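Local coordinates for protein AP endonuclease, family 2 (Brucella melitensis biovar Abortus, PDB 3NGF) that probably interconverts hydroxypyruvate and tartronate semialdehyde as a manganese-binding isomerase of the hyi family, on a xylose isomerase-like TIM barrel, at residues F67-G72 / R108-M113; A112-T117 / Y160-Q165; V149-T154 / V180-D185; H164-V169 / E201-A206. All blocks are in the same frame, centred on the assembly; numbering follows the deposited sequence.

Contact 1: F67-G72 / R108-M113; sequences FNMPPG and RTLHAM
The F67 ring receives L110 on one face: methyl CD2 of L110 stands 3.6 Å from the ring centroid and only 17° off the normal, a CH-pi contact shifted slightly toward the rim. The two side chains run side by side in the same direction. At H111 the imidazole is approached at its edge, where OD1 of N68 lies near the ring plane. The bond from H111 ND1 to N68 OD1 is weak, 3.2 Å long and bent, with the amide and imidazole planes 82° apart. M113 CG sits over a face of the same imidazole, off centre.

The backbones beneath are parallel. H111 N gives a nearly straight bond to F67 O, and H111 O then accepts M69 N at 2.9 Å, so H111 grips the residues before and after N68. F67 N is buried without a partner in the model. M69, extended beyond CG, lays SD at 3.7 Å from A112 CB and brings CE to L110 CD1. Past this point the chains separate and water fills in: one molecule accepts from M113 N and also bonds M69 O. Helices 88-104 and 122-140 pack on M69, while H111 lies beside E150, a manganese ligand. Such a parallel pairing of consecutive strands, with one side chain set facing the metal site and the other the helices, is characteristic of a TIM barrel.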
# COMPACT_ATOMS: atom_id res chain seq x y z
N PHE A 67 -2.42 3.83 4.51
CA PHE A 67 -3.21 2.72 5.03
C PHE A 67 -4.38 2.42 4.08
O PHE A 67 -4.54 3.09 3.04
CB PHE A 67 -3.66 2.91 6.48
CG PHE A 67 -4.53 4.13 6.72
CD1 PHE A 67 -5.93 4.02 6.63
CD2 PHE A 67 -3.95 5.36 6.99
CE1 PHE A 67 -6.75 5.14 6.85
CE2 PHE A 67 -4.73 6.47 7.22
CZ PHE A 67 -6.13 6.37 7.15
N ASN A 68 -5.10 1.35 4.36
CA ASN A 68 -6.17 0.90 3.47
C ASN A 68 -7.52 1.38 3.93
O ASN A 68 -7.79 1.50 5.13
CB ASN A 68 -6.24 -0.62 3.39
CG ASN A 68 -4.99 -1.25 2.85
OD1 ASN A 68 -4.03 -0.58 2.51
ND2 ASN A 68 -5.01 -2.59 2.77
N MET A 69 -8.42 1.59 2.97
CA MET A 69 -9.83 1.78 3.29
C MET A 69 -10.43 0.48 3.88
O MET A 69 -9.86 -0.60 3.69
CB MET A 69 -10.59 2.22 2.04
CG MET A 69 -10.03 3.49 1.40
SD MET A 69 -11.11 4.07 0.10
CE MET A 69 -10.40 5.69 -0.26
N PRO A 70 -11.57 0.57 4.58
CA PRO A 70 -12.17 -0.65 5.15
C PRO A 70 -12.36 -1.72 4.06
O PRO A 70 -12.79 -1.40 2.94
CB PRO A 70 -13.50 -0.16 5.71
CG PRO A 70 -13.29 1.28 6.00
CD PRO A 70 -12.30 1.78 4.98
N PRO A 71 -12.04 -2.98 4.37
CA PRO A 71 -12.06 -4.05 3.36
C PRO A 71 -13.35 -4.86 3.24
O PRO A 71 -13.45 -5.75 2.38
CB PRO A 71 -10.96 -4.96 3.87
CG PRO A 71 -11.12 -4.89 5.32
CD PRO A 71 -11.49 -3.47 5.64
N GLY A 72 -14.33 -4.57 4.09
CA GLY A 72 -15.50 -5.45 4.26
C GLY A 72 -15.25 -6.46 5.37
O GLY A 72 -14.51 -6.18 6.30
N ARG A 108 -1.76 11.28 3.45
CA ARG A 108 -2.03 11.81 2.12
C ARG A 108 -2.35 10.73 1.06
O ARG A 108 -2.64 11.05 -0.09
CB ARG A 108 -0.80 12.61 1.65
CG ARG A 108 -0.29 13.65 2.68
CD ARG A 108 -1.38 14.65 3.00
NE ARG A 108 -1.00 15.65 4.00
CZ ARG A 108 -0.17 16.67 3.78
NH1 ARG A 108 0.40 16.85 2.60
NH2 ARG A 108 0.09 17.53 4.76
N THR A 109 -2.28 9.45 1.45
CA THR A 109 -2.38 8.33 0.49
C THR A 109 -3.16 7.16 1.09
O THR A 109 -2.84 6.72 2.19
CB THR A 109 -0.97 7.86 0.05
OG1 THR A 109 -0.16 8.99 -0.28
CG2 THR A 109 -1.06 6.90 -1.15
N LEU A 110 -4.17 6.67 0.37
CA LEU A 110 -5.03 5.60 0.84
C LEU A 110 -5.14 4.55 -0.25
O LEU A 110 -5.31 4.91 -1.43
CB LEU A 110 -6.43 6.10 1.17
CG LEU A 110 -6.52 7.12 2.29
CD1 LEU A 110 -7.93 7.74 2.33
CD2 LEU A 110 -6.19 6.43 3.60
N HIS A 111 -5.06 3.28 0.13
CA HIS A 111 -5.27 2.17 -0.78
C HIS A 111 -6.73 1.68 -0.69
O HIS A 111 -7.19 1.27 0.38
CB HIS A 111 -4.27 1.05 -0.46
CG HIS A 111 -4.53 -0.25 -1.14
ND1 HIS A 111 -4.09 -1.45 -0.62
CD2 HIS A 111 -5.15 -0.56 -2.30
CE1 HIS A 111 -4.42 -2.44 -1.43
NE2 HIS A 111 -5.07 -1.92 -2.46
N ALA A 112 -7.45 1.75 -1.80
CA ALA A 112 -8.80 1.18 -1.89
C ALA A 112 -8.74 -0.22 -2.50
O ALA A 112 -8.44 -0.35 -3.69
CB ALA A 112 -9.69 2.09 -2.73
N MET A 113 -9.03 -1.23 -1.69
CA MET A 113 -9.01 -2.62 -2.14
C MET A 113 -10.21 -2.94 -3.04
O MET A 113 -11.30 -2.37 -2.88
CB MET A 113 -8.97 -3.56 -0.93
CG MET A 113 -7.72 -3.38 -0.03
SD MET A 113 -7.57 -4.76 1.11
CE MET A 113 -7.01 -6.07 0.04
O HOH W 1 -10.22 -1.32 0.91
O HOH W 2 -12.70 -1.78 -0.45

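Contact 2: A112-T117 / Y160-Q165; sequences AMSGIT and YFIVHQ
Y160 reaches across to S114 and G115 with its ring. Its side chain sets out away from 112-117, but CG stands anti to the backbone N (chi1 -161°) and the ring returns alongside the other chain. CG is still 4.0 Å from G115 O. CD1 closes to 3.4 Å on that same oxygen, and I116 CD1 meets the ring at its edge, near the plane. CE1 lies by G115 N, CZ by S114 N. At the tip, OH accepts S114 N at 2.9 Å in an almost straight bond (174°), while M113 CA sits beside the same oxygen at 3.5 Å. The phenol thus lies along three successive peptide groups, from the 115-116 carbonyl back to the N-H of S114.

The next residue continues the pairing. F161 N donates to G115 O at 3.1 Å, and I116 and Y160 form a single bridge. The base of the F161 side chain touches S114 and T117, and its ring leads away from 112-117: S114 CB packs 3.5 Å from F161 CD2, and T117 OG1 lies in the ring plane at the edge and 3.2 Å from F161 CA.

These are the loops that follow strands 109-111 and 146-149 of the barrel. Helix 122-140 closes over them, with the F129 ring meeting that of F161 at about 30°, R122 bonding F161 O, and C125 touching both T117 and F161; L171 of helix 165-175 also packs on F161.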
# COMPACT_ATOMS: atom_id res chain seq x y z
N ALA A 112 -7.45 1.75 -1.80
CA ALA A 112 -8.80 1.18 -1.89
C ALA A 112 -8.74 -0.22 -2.50
O ALA A 112 -8.44 -0.35 -3.69
CB ALA A 112 -9.69 2.09 -2.73
N MET A 113 -9.03 -1.23 -1.69
CA MET A 113 -9.01 -2.62 -2.14
C MET A 113 -10.21 -2.94 -3.04
O MET A 113 -11.30 -2.37 -2.88
CB MET A 113 -8.97 -3.56 -0.93
CG MET A 113 -7.72 -3.38 -0.03
SD MET A 113 -7.57 -4.76 1.11
CE MET A 113 -7.01 -6.07 0.04
N SER A 114 -10.01 -3.85 -3.98
CA SER A 114 -10.99 -4.10 -5.04
C SER A 114 -11.90 -5.31 -4.83
O SER A 114 -13.03 -5.33 -5.33
CB SER A 114 -10.29 -4.22 -6.41
OG SER A 114 -9.93 -2.94 -6.92
N GLY A 115 -11.41 -6.33 -4.14
CA GLY A 115 -12.20 -7.52 -3.85
C GLY A 115 -11.77 -8.71 -4.68
O GLY A 115 -11.06 -8.56 -5.68
N ILE A 116 -12.22 -9.88 -4.25
CA ILE A 116 -12.15 -11.11 -5.03
C ILE A 116 -13.33 -11.09 -6.02
O ILE A 116 -14.50 -11.15 -5.59
CB ILE A 116 -12.28 -12.37 -4.12
CG1 ILE A 116 -11.21 -12.38 -3.02
CG2 ILE A 116 -12.24 -13.67 -4.94
CD1 ILE A 116 -9.81 -12.31 -3.53
N THR A 117 -13.01 -11.02 -7.31
CA THR A 117 -14.01 -10.88 -8.39
C THR A 117 -14.11 -12.09 -9.33
O THR A 117 -14.84 -12.05 -10.33
CB THR A 117 -13.70 -9.64 -9.22
OG1 THR A 117 -12.36 -9.71 -9.73
CG2 THR A 117 -13.87 -8.39 -8.35
N TYR A 160 -8.25 -12.38 -6.96
CA TYR A 160 -8.25 -10.93 -6.80
C TYR A 160 -8.46 -10.20 -8.14
O TYR A 160 -7.98 -10.65 -9.20
CB TYR A 160 -6.96 -10.43 -6.13
CG TYR A 160 -7.09 -9.07 -5.54
CD1 TYR A 160 -7.91 -8.84 -4.45
CD2 TYR A 160 -6.39 -7.98 -6.08
CE1 TYR A 160 -8.04 -7.54 -3.91
CE2 TYR A 160 -6.53 -6.69 -5.55
CZ TYR A 160 -7.35 -6.48 -4.47
OH TYR A 160 -7.50 -5.20 -3.94
N PHE A 161 -9.17 -9.09 -8.07
CA PHE A 161 -9.55 -8.29 -9.24
C PHE A 161 -8.38 -7.88 -10.13
O PHE A 161 -8.50 -7.99 -11.34
CB PHE A 161 -10.27 -7.03 -8.78
CG PHE A 161 -10.60 -6.07 -9.88
CD1 PHE A 161 -11.51 -6.42 -10.89
CD2 PHE A 161 -10.03 -4.81 -9.89
CE1 PHE A 161 -11.82 -5.52 -11.91
CE2 PHE A 161 -10.34 -3.89 -10.89
CZ PHE A 161 -11.24 -4.24 -11.90
N ILE A 162 -7.29 -7.40 -9.53
CA ILE A 162 -6.21 -6.77 -10.30
C ILE A 162 -4.85 -7.30 -9.84
O ILE A 162 -4.49 -7.23 -8.65
CB ILE A 162 -6.29 -5.20 -10.24
CG1 ILE A 162 -5.15 -4.54 -11.02
CG2 ILE A 162 -6.31 -4.72 -8.80
CD1 ILE A 162 -5.16 -4.85 -12.47
N VAL A 163 -4.14 -7.93 -10.78
CA VAL A 163 -2.86 -8.59 -10.47
C VAL A 163 -1.74 -8.27 -11.49
O VAL A 163 -0.67 -8.91 -11.48
CB VAL A 163 -3.06 -10.14 -10.34
CG1 VAL A 163 -4.03 -10.46 -9.20
CG2 VAL A 163 -3.58 -10.77 -11.63
N HIS A 164 -1.98 -7.30 -12.38
CA HIS A 164 -0.95 -6.88 -13.36
C HIS A 164 -0.77 -5.37 -13.36
O HIS A 164 -1.76 -4.60 -13.32
CB HIS A 164 -1.27 -7.39 -14.76
CG HIS A 164 -1.17 -8.87 -14.89
ND1 HIS A 164 0.04 -9.52 -14.99
CD2 HIS A 164 -2.12 -9.83 -14.95
CE1 HIS A 164 -0.16 -10.82 -15.08
NE2 HIS A 164 -1.46 -11.04 -15.06
N GLN A 165 0.49 -4.93 -13.38
CA GLN A 165 0.82 -3.49 -13.24
C GLN A 165 0.33 -2.59 -14.37
O GLN A 165 -0.31 -1.57 -14.10
CB GLN A 165 2.33 -3.28 -13.03
CG GLN A 165 2.91 -4.00 -11.85
CD GLN A 165 2.37 -3.49 -10.51
OE1 GLN A 165 2.05 -2.30 -10.36
NE2 GLN A 165 2.32 -4.38 -9.53

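Contact 3: V149-T154 / V180-D185; sequences VEPLNT and VAVQLD. With MN (manganese (II) ion), chain C.
V149 and Q183 form the tight part of this contact, where two parallel backbones interlock. V149 N donates to A181 O at 3.1 Å, and V149 O takes Q183 N at 2.8 Å in a bond that is straight at the hydrogen although the donor stands above the carbonyl plane. V182 CA also directs its hydrogen at V149 O. E150, with CG anti to the backbone N (chi1 -169°) and the chain extended beyond it, lies across Q183. The carboxylate and amide are stacked with their planes 24° apart. E150 OE1 and Q183 NE2 are close, but at a poor angle for a hydrogen bond; Q183 NE2 bonds Q211 OE1.

The metal makes a second tight, polar end. Manganese is held by E150 OE2 at 2.2 Å and by D185 OD2 at 2.2 Å, two carboxylates with nearly coplanar planes (17°). Two waters also bind it, one of them at 2.3 Å, and Q211 and E247 complete the site. The looser side is where the backbones part: there a further water joins P151 O, Q183 O and D185 N, linking three backbone groups.

Strands 146-149 and 180-185 are neighbours in the barrel sheet. F129 and F133 of helix 122-140 and V172 of helix 165-175 pack on V149, while D185 is the N-cap of helix 186-192, its OD1 weakly capping the backbone N of Y187 and H188.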
# COMPACT_ATOMS: atom_id res chain seq x y z
N VAL A 149 -4.72 2.02 -6.34
CA VAL A 149 -5.04 0.63 -6.67
C VAL A 149 -3.73 -0.14 -6.59
O VAL A 149 -2.71 0.30 -7.15
CB VAL A 149 -5.68 0.50 -8.09
CG1 VAL A 149 -4.87 1.25 -9.20
CG2 VAL A 149 -5.89 -1.01 -8.48
N GLU A 150 -3.76 -1.30 -5.92
CA GLU A 150 -2.57 -2.15 -5.76
C GLU A 150 -2.74 -3.50 -6.42
O GLU A 150 -3.47 -4.35 -5.90
CB GLU A 150 -2.25 -2.41 -4.30
CG GLU A 150 -0.86 -3.07 -4.12
CD GLU A 150 -0.58 -3.62 -2.73
OE1 GLU A 150 -1.42 -3.61 -1.82
OE2 GLU A 150 0.56 -4.09 -2.56
N PRO A 151 -2.06 -3.73 -7.55
CA PRO A 151 -2.03 -5.10 -8.09
C PRO A 151 -1.40 -6.07 -7.09
O PRO A 151 -0.37 -5.76 -6.50
CB PRO A 151 -1.16 -4.97 -9.35
CG PRO A 151 -1.27 -3.52 -9.72
CD PRO A 151 -1.37 -2.78 -8.43
N LEU A 152 -2.03 -7.23 -6.92
CA LEU A 152 -1.53 -8.26 -6.03
C LEU A 152 -0.94 -9.40 -6.89
O LEU A 152 -0.45 -9.14 -8.01
CB LEU A 152 -2.61 -8.67 -5.04
CG LEU A 152 -3.17 -7.50 -4.20
CD1 LEU A 152 -4.21 -8.01 -3.20
CD2 LEU A 152 -2.04 -6.71 -3.47
N ASN A 153 -0.86 -10.61 -6.37
CA ASN A 153 -0.46 -11.74 -7.19
C ASN A 153 -1.41 -12.91 -6.93
O ASN A 153 -2.06 -12.96 -5.88
CB ASN A 153 1.01 -12.10 -6.93
CG ASN A 153 1.21 -12.89 -5.66
OD1 ASN A 153 0.92 -14.10 -5.60
ND2 ASN A 153 1.75 -12.23 -4.63
N THR A 154 -1.46 -13.85 -7.87
CA THR A 154 -2.46 -14.91 -7.87
C THR A 154 -2.08 -16.11 -7.00
O THR A 154 -2.89 -17.03 -6.78
CB THR A 154 -2.71 -15.40 -9.32
OG1 THR A 154 -1.47 -15.76 -9.93
CG2 THR A 154 -3.35 -14.30 -10.16
N VAL A 180 -5.46 9.81 -8.42
CA VAL A 180 -5.56 8.35 -8.43
C VAL A 180 -4.27 7.85 -9.06
O VAL A 180 -3.79 8.44 -10.06
CB VAL A 180 -6.77 7.87 -9.24
CG1 VAL A 180 -6.80 6.37 -9.36
CG2 VAL A 180 -8.08 8.36 -8.63
N ALA A 181 -3.68 6.80 -8.48
CA ALA A 181 -2.47 6.18 -9.04
C ALA A 181 -2.33 4.74 -8.61
O ALA A 181 -3.21 4.18 -7.96
CB ALA A 181 -1.21 6.97 -8.66
N VAL A 182 -1.23 4.13 -9.02
CA VAL A 182 -0.92 2.74 -8.72
C VAL A 182 0.00 2.66 -7.50
O VAL A 182 0.89 3.51 -7.30
CB VAL A 182 -0.23 2.09 -9.92
CG1 VAL A 182 0.18 0.60 -9.62
CG2 VAL A 182 -1.15 2.15 -11.16
N GLN A 183 -0.26 1.66 -6.66
CA GLN A 183 0.63 1.27 -5.58
C GLN A 183 1.47 0.11 -6.11
O GLN A 183 0.95 -0.98 -6.35
CB GLN A 183 -0.20 0.85 -4.37
CG GLN A 183 0.59 0.40 -3.14
CD GLN A 183 -0.29 0.24 -1.93
OE1 GLN A 183 -1.26 0.97 -1.75
NE2 GLN A 183 0.05 -0.71 -1.07
N LEU A 184 2.76 0.36 -6.33
CA LEU A 184 3.68 -0.60 -6.95
C LEU A 184 4.44 -1.38 -5.87
O LEU A 184 5.44 -0.90 -5.31
CB LEU A 184 4.66 0.19 -7.83
CG LEU A 184 5.80 -0.56 -8.53
CD1 LEU A 184 5.26 -1.74 -9.33
CD2 LEU A 184 6.66 0.39 -9.41
N ASP A 185 3.92 -2.56 -5.53
CA ASP A 185 4.57 -3.49 -4.60
C ASP A 185 5.45 -4.42 -5.47
O ASP A 185 4.94 -5.20 -6.33
CB ASP A 185 3.49 -4.22 -3.80
CG ASP A 185 4.05 -5.21 -2.77
OD1 ASP A 185 5.10 -5.79 -3.03
OD2 ASP A 185 3.40 -5.45 -1.72
MN MN C . 1.57 -4.68 -0.75
O HOH W 3 -0.39 -3.71 0.40
O HOH W 4 1.48 -3.76 -6.67
O HOH W 5 0.47 -6.65 -0.46

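Contact 4: H164-V169 / E201-A206; sequences HQLEAV and EKMNGA
M203 is the hub of this contact: its side chain runs into helix 165-175 and meets Q165, L166 and V169. This is packing in the outer layer of the TIM barrel, where the start of one helix abuts the turn by which helix 196-202 leads into strand 207-212. M203 CG lies 3.9 Å from L166 CD2 and 4.1 Å from V169 CG2. SD then passes 3.8 Å from Q165 CB, the two side chains crossing at about a right angle. A bend at the last torsion (chi3 72°) brings CE within contact of both V169 CG2, 4.0 Å away, and the amide oxygen of Q165. Around this core the packing is thinner: V169 CG2 stands 4.4 Å from A206 CB, and L166 CD1 approaches the CD methylene of the exposed K202 at a similar range.

Behind these contacts lie backbone bonds and a strand residue. A type II turn from M203 to A206, closed by A206 N bonding M203 O at 2.8 Å, lets both residues reach V169. On the helix side, H164 is the N-cap residue, its O accepting A168 N, and D193 takes up both Q165 N and H164 ND1. Beneath, V182 of strand 180-185 touches Q165, V169 and M203 alike. Q165 turns sharply at chi2 (-65°), which sets CD. Its OE1 is buried with no polar partner in the model, and the methyl CE of M203 rests 3.6 Å from that oxygen.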
# COMPACT_ATOMS: atom_id res chain seq x y z
N HIS A 164 -1.98 -7.30 -12.38
CA HIS A 164 -0.95 -6.88 -13.36
C HIS A 164 -0.77 -5.37 -13.36
O HIS A 164 -1.76 -4.60 -13.32
CB HIS A 164 -1.27 -7.39 -14.76
CG HIS A 164 -1.17 -8.87 -14.89
ND1 HIS A 164 0.04 -9.52 -14.99
CD2 HIS A 164 -2.12 -9.83 -14.95
CE1 HIS A 164 -0.16 -10.82 -15.08
NE2 HIS A 164 -1.46 -11.04 -15.06
N GLN A 165 0.49 -4.93 -13.38
CA GLN A 165 0.82 -3.49 -13.24
C GLN A 165 0.33 -2.59 -14.37
O GLN A 165 -0.31 -1.57 -14.10
CB GLN A 165 2.33 -3.28 -13.03
CG GLN A 165 2.91 -4.00 -11.85
CD GLN A 165 2.37 -3.49 -10.51
OE1 GLN A 165 2.05 -2.30 -10.36
NE2 GLN A 165 2.32 -4.38 -9.53
N LEU A 166 0.66 -2.90 -15.62
CA LEU A 166 0.27 -2.01 -16.71
C LEU A 166 -1.25 -2.06 -16.94
O LEU A 166 -1.85 -1.08 -17.39
CB LEU A 166 1.04 -2.34 -17.99
CG LEU A 166 2.56 -2.11 -17.96
CD1 LEU A 166 3.14 -2.43 -19.33
CD2 LEU A 166 2.88 -0.68 -17.58
N GLU A 167 -1.88 -3.18 -16.60
CA GLU A 167 -3.34 -3.28 -16.66
C GLU A 167 -3.93 -2.27 -15.66
O GLU A 167 -4.94 -1.61 -15.96
CB GLU A 167 -3.79 -4.68 -16.31
CG GLU A 167 -5.28 -4.87 -16.29
CD GLU A 167 -5.70 -6.30 -16.01
OE1 GLU A 167 -4.84 -7.16 -15.70
OE2 GLU A 167 -6.92 -6.57 -16.12
N ALA A 168 -3.31 -2.16 -14.49
CA ALA A 168 -3.78 -1.21 -13.47
C ALA A 168 -3.58 0.23 -13.95
O ALA A 168 -4.44 1.10 -13.72
CB ALA A 168 -3.07 -1.43 -12.11
N VAL A 169 -2.44 0.51 -14.59
CA VAL A 169 -2.20 1.83 -15.19
C VAL A 169 -3.31 2.18 -16.18
O VAL A 169 -3.83 3.31 -16.20
CB VAL A 169 -0.84 1.91 -15.86
CG1 VAL A 169 -0.71 3.18 -16.68
CG2 VAL A 169 0.29 1.81 -14.78
N GLU A 201 10.33 2.30 -15.36
CA GLU A 201 10.53 3.34 -16.35
C GLU A 201 9.27 3.65 -17.16
O GLU A 201 8.95 4.85 -17.39
CB GLU A 201 11.73 2.99 -17.23
CG GLU A 201 13.06 3.15 -16.45
CD GLU A 201 14.26 2.59 -17.16
OE1 GLU A 201 14.10 1.87 -18.16
OE2 GLU A 201 15.40 2.87 -16.72
N LYS A 202 8.53 2.61 -17.56
CA LYS A 202 7.25 2.78 -18.27
C LYS A 202 6.20 3.42 -17.36
O LYS A 202 5.38 4.21 -17.81
CB LYS A 202 6.69 1.43 -18.76
CG LYS A 202 7.49 0.71 -19.81
CD LYS A 202 7.18 -0.83 -19.76
CE LYS A 202 7.63 -1.55 -21.01
NZ LYS A 202 7.27 -3.01 -21.00
N MET A 203 6.25 3.08 -16.07
CA MET A 203 5.23 3.53 -15.11
C MET A 203 5.57 4.87 -14.48
O MET A 203 4.86 5.34 -13.60
CB MET A 203 5.05 2.49 -14.00
CG MET A 203 4.37 1.17 -14.45
SD MET A 203 4.30 -0.07 -13.15
CE MET A 203 3.03 0.68 -12.08
N ASN A 204 6.67 5.49 -14.92
CA ASN A 204 7.17 6.66 -14.22
C ASN A 204 6.10 7.74 -14.23
O ASN A 204 5.49 8.00 -15.26
CB ASN A 204 8.44 7.17 -14.84
CG ASN A 204 9.06 8.32 -14.05
OD1 ASN A 204 8.95 8.39 -12.81
ND2 ASN A 204 9.73 9.22 -14.77
N GLY A 205 5.87 8.32 -13.06
CA GLY A 205 4.80 9.32 -12.88
C GLY A 205 3.40 8.74 -12.66
O GLY A 205 2.44 9.51 -12.50
N ALA A 206 3.27 7.41 -12.65
CA ALA A 206 1.94 6.75 -12.47
C ALA A 206 1.84 5.91 -11.19
O ALA A 206 0.79 5.34 -10.92
CB ALA A 206 1.61 5.89 -13.68

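Read from the N terminus, contact 1 closes first, pairing strands 63-68 and 109-111 across the intervening helix 88-104. Contact 2 opens on A112 and M113, where contact 1 ends, and spans helix 122-140 and strand 146-149. Before it closes, contact 3 opens at 149-154, so the two cross; I162 O and L152 N lie 3.0 Å apart, probably hydrogen-bonded. Contact 4 starts on H164 and Q165, the last residues of contact 2, and crosses contact 3 in turn, with V182 and Q165 packed together. H111 of contact 1 touches E150 of contact 3. The series joins successive barrel strands, the loops after them and outer helices, with contact 3 holding the metal.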